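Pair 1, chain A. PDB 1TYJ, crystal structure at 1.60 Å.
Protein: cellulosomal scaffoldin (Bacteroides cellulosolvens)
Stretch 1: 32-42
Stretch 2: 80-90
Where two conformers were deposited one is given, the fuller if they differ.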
# COMPACT_ATOMS: atom_id res chain seq x y z
N GLY A 32 -9.02 3.81 -7.79
CA GLY A 32 -8.94 2.86 -6.71
C GLY A 32 -7.87 1.81 -6.88
O GLY A 32 -7.34 1.63 -7.99
N TYR A 33 -7.55 1.12 -5.80
CA TYR A 33 -6.49 0.09 -5.86
C TYR A 33 -6.83 -1.03 -4.91
O TYR A 33 -7.67 -0.88 -4.00
CB TYR A 33 -5.10 0.66 -5.43
CG TYR A 33 -5.06 0.95 -3.94
CD1 TYR A 33 -4.63 -0.02 -3.04
CD2 TYR A 33 -5.55 2.16 -3.42
CE1 TYR A 33 -4.66 0.18 -1.65
CE2 TYR A 33 -5.57 2.39 -2.02
CZ TYR A 33 -5.14 1.38 -1.15
OH TYR A 33 -5.14 1.58 0.21
N GLN A 34 -6.14 -2.14 -5.11
CA GLN A 34 -6.06 -3.20 -4.09
C GLN A 34 -4.63 -3.72 -4.12
O GLN A 34 -4.07 -3.94 -5.21
CB GLN A 34 -7.04 -4.34 -4.39
CG GLN A 34 -7.15 -5.29 -3.19
CD GLN A 34 -8.17 -6.37 -3.38
OE1 GLN A 34 -9.27 -6.12 -3.82
NE2 GLN A 34 -7.80 -7.59 -3.01
N PHE A 35 -4.05 -3.92 -2.93
CA PHE A 35 -2.67 -4.42 -2.80
C PHE A 35 -2.61 -5.69 -1.96
O PHE A 35 -3.38 -5.82 -1.00
CB PHE A 35 -1.78 -3.40 -2.09
CG PHE A 35 -1.59 -2.10 -2.84
CD1 PHE A 35 -1.48 -0.90 -2.12
CD2 PHE A 35 -1.54 -2.06 -4.25
CE1 PHE A 35 -1.26 0.29 -2.78
CE2 PHE A 35 -1.35 -0.85 -4.92
CZ PHE A 35 -1.20 0.32 -4.18
N ASN A 36 -1.70 -6.60 -2.34
CA ASN A 36 -1.32 -7.72 -1.51
C ASN A 36 0.18 -7.54 -1.25
O ASN A 36 0.98 -7.52 -2.20
CB ASN A 36 -1.57 -9.05 -2.24
CG ASN A 36 -1.47 -10.23 -1.29
OD1 ASN A 36 -0.46 -10.96 -1.28
ND2 ASN A 36 -2.47 -10.36 -0.44
N ILE A 37 0.55 -7.37 0.02
CA ILE A 37 1.94 -7.02 0.42
C ILE A 37 2.48 -8.01 1.43
O ILE A 37 1.81 -8.35 2.40
CB ILE A 37 2.00 -5.58 1.00
CG1 ILE A 37 1.56 -4.58 -0.06
CG2 ILE A 37 3.40 -5.27 1.60
CD1 ILE A 37 1.48 -3.10 0.45
N LYS A 38 3.70 -8.49 1.19
CA LYS A 38 4.29 -9.47 2.11
C LYS A 38 5.39 -8.77 2.89
O LYS A 38 6.10 -7.92 2.37
CB LYS A 38 4.83 -10.65 1.28
CG LYS A 38 5.60 -11.68 2.03
CD LYS A 38 4.73 -12.88 2.30
CE LYS A 38 5.28 -13.74 3.41
NZ LYS A 38 5.52 -13.00 4.67
N TYR A 39 5.52 -9.11 4.17
CA TYR A 39 6.62 -8.59 4.97
C TYR A 39 7.14 -9.72 5.83
O TYR A 39 6.50 -10.78 5.95
CB TYR A 39 6.16 -7.38 5.83
CG TYR A 39 5.10 -7.77 6.87
CD1 TYR A 39 5.49 -8.07 8.18
CD2 TYR A 39 3.72 -7.85 6.54
CE1 TYR A 39 4.56 -8.47 9.15
CE2 TYR A 39 2.81 -8.28 7.45
CZ TYR A 39 3.22 -8.56 8.77
OH TYR A 39 2.30 -8.96 9.70
N ASN A 40 8.31 -9.51 6.41
CA ASN A 40 8.95 -10.54 7.22
C ASN A 40 8.55 -10.43 8.69
O ASN A 40 8.99 -9.51 9.38
CB ASN A 40 10.48 -10.46 7.07
CG ASN A 40 11.18 -11.63 7.72
OD1 ASN A 40 10.65 -12.25 8.66
ND2 ASN A 40 12.37 -12.00 7.18
N THR A 41 7.73 -11.38 9.16
CA THR A 41 7.22 -11.34 10.54
C THR A 41 8.29 -11.54 11.63
O THR A 41 8.03 -11.28 12.81
CB THR A 41 6.11 -12.41 10.78
OG1 THR A 41 6.67 -13.72 10.64
CG2 THR A 41 4.94 -12.23 9.82
N THR A 42 9.48 -11.98 11.25
CA THR A 42 10.59 -12.10 12.21
C THR A 42 11.06 -10.72 12.66
O THR A 42 11.45 -10.55 13.82
CB THR A 42 11.74 -12.87 11.56
OG1 THR A 42 11.27 -14.18 11.23
CG2 THR A 42 12.98 -12.98 12.47
N ASN A 80 -3.52 -11.44 6.64
CA ASN A 80 -3.14 -12.65 7.34
C ASN A 80 -1.81 -12.39 8.00
O ASN A 80 -0.75 -12.73 7.46
CB ASN A 80 -3.11 -13.84 6.39
CG ASN A 80 -2.91 -15.13 7.13
OD1 ASN A 80 -2.56 -15.14 8.30
ND2 ASN A 80 -3.08 -16.23 6.43
N LEU A 81 -1.84 -11.70 9.15
CA LEU A 81 -0.59 -11.27 9.76
C LEU A 81 0.26 -12.46 10.20
O LEU A 81 1.49 -12.34 10.26
CB LEU A 81 -0.81 -10.34 10.95
CG LEU A 81 -1.67 -9.10 10.65
CD1 LEU A 81 -2.05 -8.40 11.92
CD2 LEU A 81 -0.96 -8.16 9.67
N SER A 82 -0.38 -13.59 10.47
CA SER A 82 0.38 -14.74 10.92
C SER A 82 1.33 -15.19 9.81
O SER A 82 2.38 -15.77 10.11
CB SER A 82 -0.53 -15.91 11.34
OG SER A 82 -1.21 -16.47 10.25
N GLN A 83 0.95 -14.92 8.56
CA GLN A 83 1.73 -15.33 7.37
C GLN A 83 2.45 -14.13 6.76
O GLN A 83 3.04 -14.23 5.68
CB GLN A 83 0.82 -15.99 6.34
CG GLN A 83 0.23 -17.30 6.89
CD GLN A 83 -0.59 -18.08 5.88
OE1 GLN A 83 -0.67 -17.73 4.69
NE2 GLN A 83 -1.21 -19.18 6.34
N GLY A 84 2.41 -13.01 7.47
CA GLY A 84 3.05 -11.78 7.03
C GLY A 84 2.44 -11.26 5.75
O GLY A 84 3.18 -10.79 4.84
N VAL A 85 1.11 -11.30 5.66
CA VAL A 85 0.42 -10.79 4.47
C VAL A 85 -0.54 -9.65 4.83
O VAL A 85 -1.37 -9.81 5.71
CB VAL A 85 -0.34 -11.90 3.76
CG1 VAL A 85 -1.14 -11.33 2.56
CG2 VAL A 85 0.65 -12.98 3.29
N LEU A 86 -0.36 -8.50 4.16
CA LEU A 86 -1.33 -7.42 4.24
C LEU A 86 -2.15 -7.43 2.96
O LEU A 86 -1.59 -7.52 1.88
CB LEU A 86 -0.63 -6.08 4.36
CG LEU A 86 0.25 -5.91 5.61
CD1 LEU A 86 1.12 -4.67 5.47
CD2 LEU A 86 -0.62 -5.86 6.87
N ASN A 87 -3.46 -7.25 3.05
CA ASN A 87 -4.28 -7.19 1.83
C ASN A 87 -5.32 -6.11 2.10
O ASN A 87 -6.10 -6.23 3.07
CB ASN A 87 -5.00 -8.51 1.57
CG ASN A 87 -5.78 -8.52 0.24
OD1 ASN A 87 -5.41 -7.89 -0.74
ND2 ASN A 87 -6.86 -9.24 0.21
N PHE A 88 -5.30 -5.04 1.30
CA PHE A 88 -6.22 -3.94 1.56
C PHE A 88 -6.42 -3.14 0.30
O PHE A 88 -5.67 -3.27 -0.68
CB PHE A 88 -5.66 -3.03 2.69
CG PHE A 88 -4.27 -2.45 2.38
CD1 PHE A 88 -4.15 -1.15 1.84
CD2 PHE A 88 -3.11 -3.20 2.63
CE1 PHE A 88 -2.90 -0.60 1.55
CE2 PHE A 88 -1.85 -2.68 2.32
CZ PHE A 88 -1.73 -1.38 1.80
N GLY A 89 -7.41 -2.27 0.32
CA GLY A 89 -7.66 -1.48 -0.88
C GLY A 89 -8.60 -0.35 -0.53
O GLY A 89 -9.23 -0.34 0.55
N ARG A 90 -8.73 0.58 -1.47
CA ARG A 90 -9.66 1.69 -1.33
C ARG A 90 -10.08 2.13 -2.72
O ARG A 90 -9.27 2.15 -3.65
CB ARG A 90 -9.01 2.86 -0.57
CG ARG A 90 -9.94 4.09 -0.41
CD ARG A 90 -9.29 5.07 0.58
NE ARG A 90 -9.99 6.36 0.63
CZ ARG A 90 -10.92 6.66 1.54
NH1 ARG A 90 -11.29 5.76 2.47
NH2 ARG A 90 -11.48 7.88 1.53
O HOH W 1 -8.14 -10.04 -2.09

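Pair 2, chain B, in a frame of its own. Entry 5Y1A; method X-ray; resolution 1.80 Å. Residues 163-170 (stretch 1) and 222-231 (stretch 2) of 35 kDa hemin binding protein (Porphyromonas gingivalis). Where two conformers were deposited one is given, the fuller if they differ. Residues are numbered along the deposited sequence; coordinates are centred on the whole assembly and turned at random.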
# COMPACT_ATOMS: atom_id res chain seq x y z
N ALA B 163 6.03 -7.00 -5.75
CA ALA B 163 4.65 -6.98 -6.21
C ALA B 163 4.70 -7.11 -7.72
O ALA B 163 5.36 -6.33 -8.42
CB ALA B 163 3.96 -5.68 -5.79
N THR B 164 4.04 -8.14 -8.23
CA THR B 164 3.97 -8.34 -9.67
C THR B 164 2.51 -8.11 -10.08
O THR B 164 1.60 -8.77 -9.56
CB THR B 164 4.43 -9.76 -10.06
OG1 THR B 164 5.77 -9.93 -9.59
CG2 THR B 164 4.41 -9.92 -11.57
N PHE B 165 2.31 -7.14 -10.98
CA PHE B 165 0.99 -6.75 -11.43
C PHE B 165 0.86 -7.22 -12.85
O PHE B 165 1.66 -6.83 -13.70
CB PHE B 165 0.82 -5.22 -11.41
CG PHE B 165 1.22 -4.60 -10.12
CD1 PHE B 165 0.54 -4.93 -8.96
CD2 PHE B 165 2.32 -3.76 -10.03
CE1 PHE B 165 0.90 -4.37 -7.74
CE2 PHE B 165 2.68 -3.19 -8.79
CZ PHE B 165 1.97 -3.52 -7.65
N THR B 166 -0.11 -8.08 -13.09
CA THR B 166 -0.33 -8.62 -14.42
C THR B 166 -1.78 -8.41 -14.76
O THR B 166 -2.65 -8.54 -13.90
CB THR B 166 -0.01 -10.14 -14.49
OG1 THR B 166 -0.81 -10.84 -13.53
CG2 THR B 166 1.49 -10.41 -14.22
N GLY B 167 -2.05 -8.10 -16.01
CA GLY B 167 -3.43 -7.85 -16.37
C GLY B 167 -3.67 -7.82 -17.85
O GLY B 167 -2.80 -8.17 -18.66
N LYS B 168 -4.88 -7.41 -18.23
CA LYS B 168 -5.26 -7.33 -19.64
C LYS B 168 -6.26 -6.21 -19.81
O LYS B 168 -7.01 -5.92 -18.90
CB LYS B 168 -5.90 -8.63 -20.10
CG LYS B 168 -4.92 -9.69 -20.55
CD LYS B 168 -5.64 -10.81 -21.28
CE LYS B 168 -4.65 -11.71 -22.02
NZ LYS B 168 -3.58 -12.23 -21.10
N VAL B 169 -6.26 -5.61 -21.00
CA VAL B 169 -7.24 -4.59 -21.34
C VAL B 169 -7.98 -5.06 -22.60
O VAL B 169 -7.41 -5.78 -23.43
CB VAL B 169 -6.62 -3.17 -21.54
CG1 VAL B 169 -5.76 -2.77 -20.33
CG2 VAL B 169 -5.76 -3.06 -22.82
N ASP B 170 -9.24 -4.67 -22.71
CA ASP B 170 -10.03 -4.93 -23.90
C ASP B 170 -9.46 -4.23 -25.12
O ASP B 170 -8.74 -3.22 -25.01
CB ASP B 170 -11.47 -4.48 -23.70
CG ASP B 170 -12.30 -5.46 -22.91
OD1 ASP B 170 -11.98 -6.67 -22.86
OD2 ASP B 170 -13.30 -5.00 -22.35
N ASN B 222 2.78 -0.69 -20.66
CA ASN B 222 3.14 -1.26 -21.95
C ASN B 222 2.17 -2.37 -22.30
O ASN B 222 2.28 -3.47 -21.75
CB ASN B 222 4.57 -1.80 -21.91
CG ASN B 222 5.61 -0.69 -21.90
OD1 ASN B 222 6.49 -0.65 -21.04
ND2 ASN B 222 5.51 0.23 -22.86
N ILE B 223 1.23 -2.09 -23.19
CA ILE B 223 0.16 -3.03 -23.52
C ILE B 223 0.54 -3.78 -24.80
O ILE B 223 0.78 -3.14 -25.84
CB ILE B 223 -1.21 -2.28 -23.71
CG1 ILE B 223 -1.61 -1.49 -22.43
CG2 ILE B 223 -2.33 -3.23 -24.16
CD1 ILE B 223 -1.90 -2.37 -21.17
N ALA B 224 0.63 -5.10 -24.72
CA ALA B 224 0.92 -5.95 -25.89
C ALA B 224 -0.31 -6.08 -26.82
O ALA B 224 -1.43 -5.69 -26.48
CB ALA B 224 1.42 -7.31 -25.46
N ALA B 225 -0.08 -6.64 -28.01
CA ALA B 225 -1.15 -6.86 -28.99
C ALA B 225 -2.33 -7.65 -28.45
O ALA B 225 -3.47 -7.40 -28.86
CB ALA B 225 -0.58 -7.57 -30.23
N ASP B 226 -2.09 -8.64 -27.58
CA ASP B 226 -3.19 -9.37 -26.95
C ASP B 226 -3.85 -8.63 -25.77
O ASP B 226 -4.75 -9.17 -25.10
CB ASP B 226 -2.76 -10.78 -26.54
CG ASP B 226 -1.74 -10.79 -25.40
OD1 ASP B 226 -1.28 -9.69 -24.97
OD2 ASP B 226 -1.42 -11.90 -24.92
N GLY B 227 -3.43 -7.38 -25.54
CA GLY B 227 -3.93 -6.59 -24.42
C GLY B 227 -3.25 -6.79 -23.06
O GLY B 227 -3.65 -6.17 -22.08
N SER B 228 -2.23 -7.65 -23.00
CA SER B 228 -1.67 -8.03 -21.70
C SER B 228 -0.58 -7.05 -21.27
O SER B 228 -0.01 -6.35 -22.11
CB SER B 228 -1.09 -9.45 -21.74
OG SER B 228 -0.03 -9.54 -22.67
N PHE B 229 -0.31 -7.02 -19.97
CA PHE B 229 0.80 -6.23 -19.41
C PHE B 229 1.33 -6.89 -18.13
O PHE B 229 0.62 -7.64 -17.46
CB PHE B 229 0.38 -4.80 -19.10
CG PHE B 229 -0.69 -4.70 -18.02
CD1 PHE B 229 -0.32 -4.65 -16.67
CD2 PHE B 229 -2.06 -4.64 -18.36
CE1 PHE B 229 -1.30 -4.54 -15.65
CE2 PHE B 229 -3.03 -4.53 -17.37
CZ PHE B 229 -2.65 -4.50 -16.00
N THR B 230 2.57 -6.55 -17.79
CA THR B 230 3.22 -7.01 -16.56
C THR B 230 4.10 -5.88 -16.05
O THR B 230 4.89 -5.33 -16.82
CB THR B 230 4.10 -8.26 -16.77
OG1 THR B 230 3.32 -9.34 -17.30
CG2 THR B 230 4.71 -8.73 -15.44
N ILE B 231 3.95 -5.53 -14.77
CA ILE B 231 4.84 -4.58 -14.10
C ILE B 231 5.28 -5.25 -12.81
O ILE B 231 4.44 -5.79 -12.09
CB ILE B 231 4.11 -3.22 -13.76
CG1 ILE B 231 3.94 -2.41 -15.05
CG2 ILE B 231 4.89 -2.42 -12.68
CD1 ILE B 231 3.61 -0.93 -14.86

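The sharpest difference between the two pairs lies at one bridge of an otherwise common sheet. In pair 1 Ile A37 faces Leu A86, and two branched aliphatic side chains lie beside each other, CB of Ile A37 4.3 Å from CB of Leu A86. In pair 2 the matching residues are Gly B167 and Phe B229. The phenyl ring, with chi1 in the p well, folds across the neighboring strand, and CA of Gly B167 lies over its face, 3.8 Å from the ring centroid. An ideal CB on Gly B167 would sit 2.4 Å from CZ of Phe B229, so the ring occupies the space that a side chain on the glycine would need.

Around this exchange the backbones agree closely: 14 central residues superpose with an RMSD of 0.5 Å. Each pair is antiparallel, and the hydrogen-bonded bridges correspond. N of Ile A37 donates to O of Leu A86 and N of Leu A86 to O of Ile A37, both at 2.8 Å; in pair 2, N of Gly B167 reaches O of Phe B229 at 3.1 Å and N of Phe B229 reaches O of Gly B167 at 3.0 Å. The next hydrogen-bonded bridge matches Phe A35 and Phe A88 with Phe B165 and Ile B231. Pair 1 sets the edge of the Phe A35 ring toward the face of Phe A88, whereas pair 2 packs CD2 of Phe B165 against CG2 of Ile B231 at 3.9 Å. Thus a ring crosses the strands in both sheets, but from positions two residues apart along the second strand.

The best-conserved point is the glycine before the second strand, Gly A84 and Gly B227, whose CA atoms coincide within 0.1 Å. Both have positive phi, and both accept a backbone hydrogen bond that extends the ladder: N of Tyr A39 to O of Gly A84 at 3.0 Å, N of Val B169 to O of Gly B227 at 2.9 Å. An ideal CB would clash with O of Tyr A39 in one and O of Val B169 in the other. Beside it, Tyr A39 lays its ring face over CA of Gly A84, while the smaller Val B169 places CG2 3.7 Å from CG2 of Ile B223.

The matched lysines also diverge. NZ of Lys A38 donates to O of Gln A83 at 2.9 Å, while NZ of Lys B168 stays 4.4 Å from OD2 of Asp B226, beyond a salt bridge. A shared backbone fixes the register, yet leaves the packing above it open to several solutions.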